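Local coordinates for multiple PDZ domain protein (Mus musculus, PDB 4XH7) that probably serves as a scaffold of cell signalling, its PDZ domains binding the C-terminal tails of partner proteins, at residues G86-H89 against Q90-V93. Sequence-based numbering, arbitrary orientation.
Sequences GENH and QDVV
Asn88 OD1 lies over one face of the Asp91 carboxylate, 3.3 Å from Asp91 CG, with the amide and carboxylate planes 39° apart. Water 2 sits above that same face; it donates to Asp91 OD1 and Gln90 OE1 and accepts weakly from Asn88 ND2. This is an N-cap, at the start of helix 89-97, the PDZ helix that typically flanks the peptide groove. Asn88 CG sits between its backbone N and carbonyl carbon (chi1 66°). That turns OD1 back over the first turn, where it accepts from Asp91 N at 2.8 Å. At the other carboxylate oxygen, water 1 donates to Asp91 OD2 and Glu87 OE2 and accepts from Asn88 N. Glu87 OE2 and Asp91 OD2 stay 4.4 Å apart, and the shared water probably eases their repulsion. Glu87 OE1 is held by Asn83. An alanine in place of Asp91 would keep the cap bond but would probably cost both waters a partner and the Asn88 amide the carboxylate beneath it. His89 ND1 bonds to His53 on strand 52-58. Behind the cap, Glu87 CB rests 3.9 Å from Val92 CG2, and Val92 N donates to Asn88 O at 3.0 Å, nearly straight at 173°.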
ATOM      1  N   GLY A  86      -9.290  -7.921   1.561  1.00 19.80           N
ATOM      2  CA  GLY A  86     -10.162  -9.048   1.839  1.00 20.32           C
ATOM      3  C   GLY A  86      -9.434 -10.346   2.137  1.00 20.82           C
ATOM      4  O   GLY A  86     -10.097 -11.372   2.348  1.00 24.13           O
ATOM      5  N   GLU A  87      -8.099 -10.309   2.171  1.00 17.45           N
ATOM      6  CA  GLU A  87      -7.310 -11.484   2.496  1.00 19.60           C
ATOM      7  C   GLU A  87      -7.230 -11.688   4.011  1.00 24.67           C
ATOM      8  O   GLU A  87      -7.530 -10.784   4.794  1.00 23.66           O
ATOM      9  CB  GLU A  87      -5.886 -11.373   1.892  1.00 20.61           C
ATOM     10  CG  GLU A  87      -5.815 -11.117   0.347  1.00 21.43           C
ATOM     11  CD  GLU A  87      -6.324 -12.276  -0.536  1.00 36.13           C
ATOM     12  OE1 GLU A  87      -6.524 -12.062  -1.761  1.00 31.18           O
ATOM     13  OE2 GLU A  87      -6.502 -13.398  -0.028  1.00 33.95           O
ATOM     14  N   ASN A  88      -6.853 -12.886   4.449  1.00 20.71           N
ATOM     15  CA  ASN A  88      -6.749 -13.102   5.890  1.00 18.16           C
ATOM     16  C   ASN A  88      -5.431 -12.591   6.451  1.00 17.68           C
ATOM     17  O   ASN A  88      -4.514 -12.230   5.703  1.00 20.62           O
ATOM     18  CB  ASN A  88      -6.983 -14.592   6.254  1.00 19.35           C
ATOM     19  CG  ASN A  88      -5.897 -15.540   5.732  1.00 25.23           C
ATOM     20  OD1 ASN A  88      -4.704 -15.288   5.863  1.00 25.12           O
ATOM     21  ND2 ASN A  88      -6.328 -16.668   5.177  1.00 24.00           N
ATOM     22  N   HIS A  89      -5.363 -12.477   7.775  1.00 17.85           N
ATOM     23  CA  HIS A  89      -4.213 -11.822   8.416  1.00 18.88           C
ATOM     24  C   HIS A  89      -2.907 -12.509   8.050  1.00 18.09           C
ATOM     25  O   HIS A  89      -1.919 -11.848   7.766  1.00 19.75           O
ATOM     26  CB  HIS A  89      -4.296 -11.801   9.956  1.00 19.55           C
ATOM     27  CG  HIS A  89      -5.508 -11.115  10.498  1.00 21.68           C
ATOM     28  ND1 HIS A  89      -6.070 -10.003   9.904  1.00 23.11           N
ATOM     29  CD2 HIS A  89      -6.274 -11.388  11.583  1.00 21.55           C
ATOM     30  CE1 HIS A  89      -7.151  -9.645  10.575  1.00 26.11           C
ATOM     31  NE2 HIS A  89      -7.281 -10.450  11.615  1.00 26.54           N
ATOM     32  N   GLN A  90      -2.907 -13.846   8.079  1.00 20.12           N
ATOM     33  CA  GLN A  90      -1.667 -14.546   7.818  1.00 19.44           C
ATOM     34  C   GLN A  90      -1.209 -14.294   6.393  1.00 21.39           C
ATOM     35  O   GLN A  90      -0.025 -14.052   6.166  1.00 22.41           O
ATOM     36  CB  GLN A  90      -1.813 -16.038   8.068  1.00 21.18           C
ATOM     37  CG  GLN A  90      -0.623 -16.803   7.551  1.00 20.90           C
ATOM     38  CD  GLN A  90      -0.656 -18.198   8.069  1.00 25.46           C
ATOM     39  OE1 GLN A  90      -1.251 -19.101   7.451  1.00 33.93           O
ATOM     40  NE2 GLN A  90      -0.080 -18.391   9.229  1.00 19.72           N
ATOM     41  N   ASP A  91      -2.133 -14.316   5.436  1.00 19.41           N
ATOM     42  CA  ASP A  91      -1.725 -14.120   4.058  1.00 21.45           C
ATOM     43  C   ASP A  91      -1.178 -12.703   3.839  1.00 21.22           C
ATOM     44  O   ASP A  91      -0.162 -12.526   3.162  1.00 23.12           O
ATOM     45  CB  ASP A  91      -2.874 -14.414   3.113  1.00 23.39           C
ATOM     46  CG  ASP A  91      -3.160 -15.918   2.996  1.00 30.53           C
ATOM     47  OD1 ASP A  91      -2.311 -16.744   3.429  1.00 28.01           O
ATOM     48  OD2 ASP A  91      -4.234 -16.266   2.456  1.00 29.57           O
ATOM     49  N   VAL A  92      -1.831 -11.695   4.413  1.00 18.97           N
ATOM     50  CA  VAL A  92      -1.289 -10.336   4.305  1.00 17.51           C
ATOM     51  C   VAL A  92       0.110 -10.226   4.894  1.00 21.75           C
ATOM     52  O   VAL A  92       0.995  -9.687   4.240  1.00 22.28           O
ATOM     53  CB  VAL A  92      -2.240  -9.327   4.966  1.00 19.23           C
ATOM     54  CG1 VAL A  92      -1.627  -7.931   5.009  1.00 21.34           C
ATOM     55  CG2 VAL A  92      -3.564  -9.289   4.166  1.00 21.71           C
ATOM     56  N   VAL A  93       0.310 -10.739   6.100  1.00 20.04           N
ATOM     57  CA  VAL A  93       1.624 -10.657   6.739  1.00 20.24           C
ATOM     58  C   VAL A  93       2.679 -11.380   5.915  1.00 22.15           C
ATOM     59  O   VAL A  93       3.779 -10.828   5.703  1.00 25.07           O
ATOM     60  CB  VAL A  93       1.567 -11.235   8.157  1.00 22.65           C
ATOM     61  CG1 VAL A  93       2.975 -11.359   8.732  1.00 31.77           C
ATOM     62  CG2 VAL A  93       0.694 -10.352   9.022  1.00 25.76           C
TER
HETATM   63  O   HOH W   1      -6.382 -14.779   2.362  1.00 24.36           O
HETATM   64  O   HOH W   2      -3.470 -18.550   5.432  1.00 34.62           O